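Local atomic coordinates of transcriptional regulatory protein (Chlamydia trachomatis, PDB entry 3Q7R), a protein that may act as a global activator of transcription, binding a cis-acting element of its own promoter and probably stimulating its own expression. Residues W22-Q27 against R101-R106; L16-H21 against D52-E57; F75-L80 against W97-P102. All blocks are in the same frame, centred on the assembly; numbering follows the deposited sequence.

Contact 1 (W22-Q27 against R101-R106)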
# COMPACT_ATOMS: atom_id res chain seq x y z
N TRP A 22 -20.87 -4.26 -3.14
CA TRP A 22 -21.13 -4.85 -4.43
C TRP A 22 -20.92 -3.83 -5.57
O TRP A 22 -20.44 -4.19 -6.63
CB TRP A 22 -22.56 -5.41 -4.48
CG TRP A 22 -22.74 -6.61 -3.57
CD1 TRP A 22 -23.09 -6.59 -2.25
CD2 TRP A 22 -22.60 -8.00 -3.92
NE1 TRP A 22 -23.17 -7.87 -1.76
CE2 TRP A 22 -22.87 -8.76 -2.76
CE3 TRP A 22 -22.29 -8.68 -5.10
CZ2 TRP A 22 -22.84 -10.14 -2.75
CZ3 TRP A 22 -22.25 -10.05 -5.09
CH2 TRP A 22 -22.53 -10.78 -3.92
N ASP A 23 -21.25 -2.55 -5.36
CA ASP A 23 -21.08 -1.56 -6.44
C ASP A 23 -19.60 -1.32 -6.74
O ASP A 23 -19.20 -1.28 -7.88
CB ASP A 23 -21.81 -0.24 -6.12
CG ASP A 23 -21.52 0.31 -4.72
OD1 ASP A 23 -20.82 -0.32 -3.87
OD2 ASP A 23 -22.02 1.42 -4.45
N LEU A 24 -18.78 -1.21 -5.69
CA LEU A 24 -17.33 -1.13 -5.87
C LEU A 24 -16.83 -2.37 -6.67
O LEU A 24 -16.01 -2.25 -7.57
CB LEU A 24 -16.60 -1.04 -4.53
CG LEU A 24 -15.06 -1.04 -4.59
CD1 LEU A 24 -14.50 0.23 -5.29
CD2 LEU A 24 -14.51 -1.17 -3.15
N PHE A 25 -17.29 -3.55 -6.30
CA PHE A 25 -16.90 -4.76 -6.98
C PHE A 25 -17.23 -4.75 -8.47
O PHE A 25 -16.32 -4.97 -9.31
CB PHE A 25 -17.59 -5.97 -6.36
CG PHE A 25 -17.34 -7.25 -7.11
CD1 PHE A 25 -16.05 -7.80 -7.19
CD2 PHE A 25 -18.39 -7.90 -7.77
CE1 PHE A 25 -15.84 -8.99 -7.87
CE2 PHE A 25 -18.18 -9.08 -8.46
CZ PHE A 25 -16.89 -9.63 -8.52
N PHE A 26 -18.50 -4.52 -8.80
CA PHE A 26 -18.92 -4.62 -10.21
C PHE A 26 -18.22 -3.51 -11.03
O PHE A 26 -17.75 -3.77 -12.14
CB PHE A 26 -20.45 -4.56 -10.33
CG PHE A 26 -21.13 -5.82 -9.87
CD1 PHE A 26 -20.79 -7.04 -10.45
CD2 PHE A 26 -22.06 -5.79 -8.85
CE1 PHE A 26 -21.39 -8.22 -10.01
CE2 PHE A 26 -22.67 -6.97 -8.42
CZ PHE A 26 -22.33 -8.17 -8.99
N GLN A 27 -18.08 -2.31 -10.45
CA GLN A 27 -17.47 -1.20 -11.18
C GLN A 27 -15.98 -1.39 -11.36
O GLN A 27 -15.43 -1.03 -12.42
CB GLN A 27 -17.78 0.12 -10.50
CG GLN A 27 -19.27 0.42 -10.63
CD GLN A 27 -19.67 1.71 -9.98
OE1 GLN A 27 -18.89 2.65 -9.94
NE2 GLN A 27 -20.89 1.75 -9.46
N ARG A 101 -10.18 4.91 2.65
CA ARG A 101 -11.21 5.56 1.86
C ARG A 101 -11.01 7.10 1.89
O ARG A 101 -10.47 7.67 2.83
CB ARG A 101 -12.61 5.16 2.37
CG ARG A 101 -13.00 3.72 1.92
CD ARG A 101 -14.45 3.27 2.29
NE ARG A 101 -14.75 2.20 1.40
CZ ARG A 101 -14.45 0.91 1.63
NH1 ARG A 101 -14.00 0.51 2.82
NH2 ARG A 101 -14.65 0.02 0.67
N PRO A 102 -11.49 7.77 0.85
CA PRO A 102 -12.26 7.23 -0.29
C PRO A 102 -11.51 6.32 -1.22
O PRO A 102 -10.34 6.55 -1.57
CB PRO A 102 -12.66 8.50 -1.08
CG PRO A 102 -12.61 9.57 -0.10
CD PRO A 102 -11.53 9.25 0.89
N ILE A 103 -12.21 5.28 -1.63
CA ILE A 103 -11.64 4.29 -2.56
C ILE A 103 -12.67 4.13 -3.66
O ILE A 103 -13.75 3.56 -3.44
CB ILE A 103 -11.45 2.92 -1.94
CG1 ILE A 103 -10.31 2.94 -0.91
CG2 ILE A 103 -11.02 1.91 -3.02
CD1 ILE A 103 -10.36 1.76 0.06
N THR A 104 -12.33 4.64 -4.84
CA THR A 104 -13.20 4.59 -6.02
C THR A 104 -12.79 3.41 -6.89
O THR A 104 -11.71 2.83 -6.68
CB THR A 104 -13.04 5.84 -6.88
OG1 THR A 104 -11.68 5.91 -7.37
CG2 THR A 104 -13.41 7.14 -6.09
N PRO A 105 -13.67 2.99 -7.82
CA PRO A 105 -13.25 1.91 -8.71
C PRO A 105 -11.97 2.20 -9.48
O PRO A 105 -11.18 1.26 -9.67
CB PRO A 105 -14.43 1.74 -9.66
CG PRO A 105 -15.62 2.15 -8.81
CD PRO A 105 -15.11 3.30 -7.95
N ARG A 106 -11.74 3.44 -9.92
CA ARG A 106 -10.49 3.74 -10.63
C ARG A 106 -9.27 3.53 -9.71
O ARG A 106 -8.25 3.03 -10.14
CB ARG A 106 -10.53 5.18 -11.18
CG ARG A 106 -11.42 5.31 -12.41
CD ARG A 106 -11.56 6.77 -12.83
NE ARG A 106 -10.31 7.27 -13.40
CZ ARG A 106 -9.83 8.49 -13.19
NH1 ARG A 106 -10.49 9.35 -12.44
NH2 ARG A 106 -8.68 8.84 -13.74
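R101 NH1 is held by two carboxylates, forming salt bridges to E57 OE1 and D81 OD1, while its neighbour NH2 meets L24 tip to tip. L24 CD2 sits 4.0 Å from R101 NH2, at the edge of the guanidinium and near its plane, so the methyl touches the rim of the charged group. CG of L24 stands anti to the backbone N (chi1 176°), its two methyls diverging to different partners. The other methyl meets the chain entering helix 105-118, with L24 CD1 3.8 Å from P105 N and 3.9 Å from I103 O. These segments join helix 22-31 to the start of helix 105-118, the first and last helices of a receiver domain, packed on the same side of the parallel sheet. The peptide before P102 is cis, as is the Lys-Pro bond after the last strand in canonical receiver domains. P105 is the second point of closure: Q27 CB lies 3.4 Å from P105 CG, and Q27 OE1 comes within 3.5 Å of P105 CG, the two side chains crossing obliquely. T104, at the N-cap, directs its hydroxyl to I107 N and to E85 of the second subunit. L24 also packs on L108 of helix 105-118.

Contact 2 (L16-H21 against D52-E57)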
# COMPACT_ATOMS: atom_id res chain seq x y z
N LEU A 16 -9.67 -11.95 -5.28
CA LEU A 16 -10.91 -12.16 -4.51
C LEU A 16 -11.13 -10.93 -3.65
O LEU A 16 -10.27 -10.58 -2.87
CB LEU A 16 -10.76 -13.39 -3.61
CG LEU A 16 -11.90 -13.53 -2.56
CD1 LEU A 16 -13.26 -13.77 -3.18
CD2 LEU A 16 -11.57 -14.66 -1.49
N LEU A 17 -12.26 -10.23 -3.84
CA LEU A 17 -12.64 -9.09 -3.01
C LEU A 17 -13.55 -9.60 -1.92
O LEU A 17 -14.60 -10.18 -2.23
CB LEU A 17 -13.37 -8.05 -3.85
CG LEU A 17 -13.91 -6.84 -3.09
CD1 LEU A 17 -12.74 -5.93 -2.60
CD2 LEU A 17 -14.84 -6.01 -4.03
N VAL A 18 -13.16 -9.36 -0.67
CA VAL A 18 -13.96 -9.69 0.49
C VAL A 18 -14.59 -8.38 0.97
O VAL A 18 -13.93 -7.58 1.63
CB VAL A 18 -13.12 -10.32 1.57
CG1 VAL A 18 -13.99 -10.55 2.84
CG2 VAL A 18 -12.53 -11.69 1.04
N SER A 19 -15.83 -8.17 0.57
CA SER A 19 -16.53 -6.93 0.82
C SER A 19 -18.01 -7.12 0.57
O SER A 19 -18.42 -7.92 -0.25
CB SER A 19 -15.98 -5.87 -0.13
OG SER A 19 -16.56 -4.58 0.12
N GLU A 20 -18.80 -6.28 1.24
CA GLU A 20 -20.24 -6.09 0.91
C GLU A 20 -20.50 -4.93 -0.03
O GLU A 20 -21.66 -4.66 -0.37
CB GLU A 20 -21.07 -5.91 2.18
CG GLU A 20 -21.02 -7.20 3.07
CD GLU A 20 -21.97 -7.14 4.27
OE1 GLU A 20 -22.57 -6.06 4.53
OE2 GLU A 20 -22.09 -8.17 4.98
N HIS A 21 -19.43 -4.24 -0.46
CA HIS A 21 -19.57 -3.15 -1.42
C HIS A 21 -19.70 -3.71 -2.84
O HIS A 21 -18.74 -3.66 -3.62
CB HIS A 21 -18.39 -2.19 -1.28
CG HIS A 21 -18.48 -1.34 -0.04
ND1 HIS A 21 -17.80 -1.58 1.15
CD2 HIS A 21 -19.26 -0.26 0.20
CE1 HIS A 21 -18.11 -0.64 2.03
NE2 HIS A 21 -19.01 0.16 1.49
N ASP A 52 -4.53 -15.07 -6.28
CA ASP A 52 -3.23 -14.39 -6.19
C ASP A 52 -3.29 -13.26 -5.17
O ASP A 52 -2.31 -13.01 -4.44
CB ASP A 52 -2.85 -13.84 -7.55
CG ASP A 52 -2.67 -14.96 -8.57
OD1 ASP A 52 -1.72 -15.74 -8.37
OD2 ASP A 52 -3.48 -15.07 -9.49
N LEU A 53 -4.42 -12.56 -5.12
CA LEU A 53 -4.53 -11.41 -4.20
C LEU A 53 -5.92 -11.47 -3.58
O LEU A 53 -6.90 -11.68 -4.29
CB LEU A 53 -4.37 -10.11 -4.95
CG LEU A 53 -4.68 -8.84 -4.16
CD1 LEU A 53 -3.66 -8.65 -3.04
CD2 LEU A 53 -4.66 -7.64 -5.16
N VAL A 54 -6.01 -11.31 -2.28
CA VAL A 54 -7.31 -11.09 -1.62
C VAL A 54 -7.36 -9.64 -1.16
O VAL A 54 -6.45 -9.19 -0.48
CB VAL A 54 -7.49 -12.00 -0.39
CG1 VAL A 54 -8.86 -11.72 0.27
CG2 VAL A 54 -7.40 -13.47 -0.88
N VAL A 55 -8.41 -8.91 -1.55
CA VAL A 55 -8.55 -7.49 -1.15
C VAL A 55 -9.64 -7.54 -0.11
O VAL A 55 -10.74 -7.97 -0.41
CB VAL A 55 -8.99 -6.64 -2.34
CG1 VAL A 55 -9.21 -5.20 -1.87
CG2 VAL A 55 -7.90 -6.64 -3.41
N CYS A 56 -9.32 -7.22 1.16
CA CYS A 56 -10.30 -7.45 2.23
C CYS A 56 -10.67 -6.18 2.97
O CYS A 56 -9.77 -5.47 3.40
CB CYS A 56 -9.67 -8.41 3.25
SG CYS A 56 -10.84 -9.02 4.50
N GLU A 57 -11.96 -5.92 3.14
CA GLU A 57 -12.35 -4.84 4.00
C GLU A 57 -11.80 -5.03 5.42
O GLU A 57 -11.85 -6.14 6.00
CB GLU A 57 -13.88 -4.84 4.14
CG GLU A 57 -14.56 -4.52 2.83
CD GLU A 57 -14.44 -3.07 2.45
OE1 GLU A 57 -13.88 -2.25 3.20
OE2 GLU A 57 -14.87 -2.72 1.33
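S19 and E57 are brought together by their torsions: S19 OG stands anti to its own backbone N (chi1 -176°), while the E57 chain bends at chi2 (-73°), which turns CD back. E57 OE2 accepts two hydrogen bonds. S19 OG donates to E57 OE2 at 2.8 Å, using the anti lone pair of that oxygen. H21 ND1 donates to E57 OE2 at 3.1 Å from well above the carboxylate plane (62° out of it), the imidazole and the carboxylate chain crossing at about a right angle. S19 OG in turn accepts from H21 N at 2.9 Å, an ST turn that fixes the loop at the N-cap of helix 22-31. With E57 OE1 in a salt bridge to R101, both carboxylate oxygens of this buried residue have partners. E57 ends the third strand, probably at the place where canonical receiver domains carry the phosphoacceptor aspartate. Behind this polar end the two strands run parallel, in the pattern V18 N to V55 O (2.8 Å) and E57 N to V18 O (3.0 Å). On one face L17 CD1 touches V55 CG1 at 3.7 Å. On the other, V18 spreads its two methyls, V18 CG2 lying 3.8 Å from V54 CG1 and V18 CG1 3.9 Å from C56 SG. The L17-V55 face is covered by helix 22-31, with F25 on L17, and by helix 105-118, with L108 on V55. Strand 13-18 is flanked on its far edge by strand 37-42, and strand 51-57 by strand 75-80, which places this pairing in the middle of the sheet.

Contact 3 (F75-L80 against W97-P102). With EDO (1,2-ethanediol), chain C.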
# COMPACT_ATOMS: atom_id res chain seq x y z
N PHE A 75 -1.40 -13.03 -1.30
CA PHE A 75 -1.20 -11.69 -0.75
C PHE A 75 -2.56 -11.13 -0.29
O PHE A 75 -3.61 -11.55 -0.78
CB PHE A 75 -0.65 -10.76 -1.83
CG PHE A 75 0.67 -11.20 -2.37
CD1 PHE A 75 1.79 -11.02 -1.58
CD2 PHE A 75 0.80 -11.75 -3.63
CE1 PHE A 75 3.05 -11.42 -2.05
CE2 PHE A 75 2.05 -12.14 -4.10
CZ PHE A 75 3.17 -11.96 -3.29
N VAL A 76 -2.51 -10.20 0.66
CA VAL A 76 -3.75 -9.51 1.12
C VAL A 76 -3.58 -7.99 1.15
O VAL A 76 -2.60 -7.50 1.73
CB VAL A 76 -4.17 -10.00 2.52
CG1 VAL A 76 -5.41 -9.20 2.98
CG2 VAL A 76 -4.52 -11.53 2.51
N LEU A 77 -4.48 -7.25 0.49
CA LEU A 77 -4.48 -5.79 0.56
C LEU A 77 -5.73 -5.42 1.32
O LEU A 77 -6.81 -5.95 1.00
CB LEU A 77 -4.57 -5.22 -0.87
CG LEU A 77 -4.81 -3.70 -1.01
CD1 LEU A 77 -3.57 -2.93 -0.56
CD2 LEU A 77 -5.09 -3.37 -2.49
N VAL A 78 -5.60 -4.52 2.28
CA VAL A 78 -6.73 -4.21 3.18
C VAL A 78 -7.37 -2.86 2.83
O VAL A 78 -6.67 -1.90 2.49
CB VAL A 78 -6.22 -4.21 4.63
CG1 VAL A 78 -7.27 -3.65 5.57
CG2 VAL A 78 -5.77 -5.61 5.02
N LEU A 79 -8.70 -2.79 2.87
CA LEU A 79 -9.41 -1.54 2.61
C LEU A 79 -9.96 -0.98 3.92
O LEU A 79 -10.74 -1.65 4.60
CB LEU A 79 -10.58 -1.74 1.66
CG LEU A 79 -10.24 -2.47 0.36
CD1 LEU A 79 -11.54 -2.46 -0.55
CD2 LEU A 79 -9.03 -1.78 -0.32
N LEU A 80 -9.55 0.22 4.27
CA LEU A 80 -9.93 0.83 5.57
C LEU A 80 -10.94 1.96 5.38
O LEU A 80 -10.78 2.78 4.50
CB LEU A 80 -8.71 1.51 6.23
CG LEU A 80 -7.98 0.63 7.20
CD1 LEU A 80 -6.60 1.20 7.50
CD2 LEU A 80 -8.78 0.60 8.53
N TRP A 97 -0.42 -4.20 3.72
CA TRP A 97 -0.54 -2.88 3.15
C TRP A 97 -2.04 -2.53 3.03
O TRP A 97 -2.90 -3.43 3.08
CB TRP A 97 0.17 -2.83 1.76
CG TRP A 97 0.18 -1.47 1.11
CD1 TRP A 97 -0.29 -1.14 -0.14
CD2 TRP A 97 0.69 -0.26 1.66
NE1 TRP A 97 -0.12 0.22 -0.39
CE2 TRP A 97 0.49 0.79 0.68
CE3 TRP A 97 1.29 0.06 2.87
CZ2 TRP A 97 0.85 2.11 0.91
CZ3 TRP A 97 1.67 1.42 3.09
CH2 TRP A 97 1.43 2.41 2.11
N TYR A 98 -2.36 -1.25 2.86
CA TYR A 98 -3.78 -0.85 2.92
C TYR A 98 -4.02 0.42 2.12
O TYR A 98 -3.06 1.14 1.81
CB TYR A 98 -4.29 -0.60 4.39
CG TYR A 98 -3.46 0.43 5.12
CD1 TYR A 98 -3.69 1.77 4.96
CD2 TYR A 98 -2.43 0.02 5.98
CE1 TYR A 98 -2.91 2.72 5.64
CE2 TYR A 98 -1.64 0.94 6.66
CZ TYR A 98 -1.86 2.27 6.46
OH TYR A 98 -1.07 3.24 7.12
N LEU A 99 -5.28 0.62 1.74
CA LEU A 99 -5.77 1.90 1.20
C LEU A 99 -6.80 2.39 2.20
O LEU A 99 -7.57 1.57 2.74
CB LEU A 99 -6.51 1.70 -0.13
CG LEU A 99 -5.65 1.16 -1.27
CD1 LEU A 99 -6.49 0.81 -2.50
CD2 LEU A 99 -4.63 2.24 -1.61
N ILE A 100 -6.90 3.72 2.39
CA ILE A 100 -7.91 4.31 3.25
C ILE A 100 -8.88 5.05 2.36
O ILE A 100 -8.46 5.72 1.38
CB ILE A 100 -7.30 5.24 4.30
CG1 ILE A 100 -6.31 4.44 5.17
CG2 ILE A 100 -8.44 5.92 5.12
CD1 ILE A 100 -5.74 5.23 6.40
N ARG A 101 -10.18 4.91 2.65
CA ARG A 101 -11.21 5.56 1.86
C ARG A 101 -11.01 7.10 1.89
O ARG A 101 -10.47 7.67 2.83
CB ARG A 101 -12.61 5.16 2.37
CG ARG A 101 -13.00 3.72 1.92
CD ARG A 101 -14.45 3.27 2.29
NE ARG A 101 -14.75 2.20 1.40
CZ ARG A 101 -14.45 0.91 1.63
NH1 ARG A 101 -14.00 0.51 2.82
NH2 ARG A 101 -14.65 0.02 0.67
N PRO A 102 -11.49 7.77 0.85
CA PRO A 102 -12.26 7.23 -0.29
C PRO A 102 -11.51 6.32 -1.22
O PRO A 102 -10.34 6.55 -1.57
CB PRO A 102 -12.66 8.50 -1.08
CG PRO A 102 -12.61 9.57 -0.10
CD PRO A 102 -11.53 9.25 0.89
C1 EDO C . -3.21 5.69 2.93
O1 EDO C . -3.05 6.75 3.87
C2 EDO C . -4.17 6.20 1.87
O2 EDO C . -4.69 5.10 1.14
O HOH W 1 -0.07 -6.64 2.12
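L80 lays a methyl over one face of the Y98 ring: L80 CD1 is 4.3 Å from the ring centroid and 27° off its normal, a CH-pi contact. Y98 takes up this place with its CG between the backbone N and the carbonyl carbon (chi1 56°). L80 also runs alongside I100, with L80 CB 3.9 Å from I100 CG1. On the opposite face of the sheet L77 and W97 lie side by side, L77 CD1 3.8 Å from W97 CD1. Y98 and W97 both touch L92 of helix 85-93, the connection of this beta-alpha-beta unit, whose two strands lie parallel at 26°. The backbone evidence is an alternating series: V78 N to W97 O at 3.0 Å, then V78 O to L99 N, L99 O to L80 N, and finally R101 N to L80 O at 2.9 Å. At the other end the strands part and a water bridges them, donating to V76 O (2.7 Å) and accepting from W97 N (2.9 Å). Strand 97-100 is outermost in its own chain, and its far edge faces the second subunit, whose W97 packs edge-to-face against W97 here. On that edge I100 N donates to O2 of an ethanediol at 2.9 Å, and the same ethanediol is hydrogen-bonded to I100 N of the second subunit.

Overall arrangement
From the N terminus, strand 13-18 leads through a short loop into helix 22-31, so contacts 2 and 1 start one after the other. Contact 2 closes first, when the chain returns as strand 51-57. Contact 1 stays open until 101-106, and the two therefore cross. Contact 3 follows contact 2 in series and lies within the span of contact 1, ending on the same residues, R101 and P102. Contact 2 pairs strands 13-18 and 51-57, contact 3 pairs 75-80 and 97-100, and contact 1 joins helix 22-31 to the start of helix 105-118. Contacts 1 and 3 share R101, whose guanidinium also reaches contact 2 at E57. I103 CD1, 3.8 Å from L79 CD2, ties contacts 1 and 3 a second time.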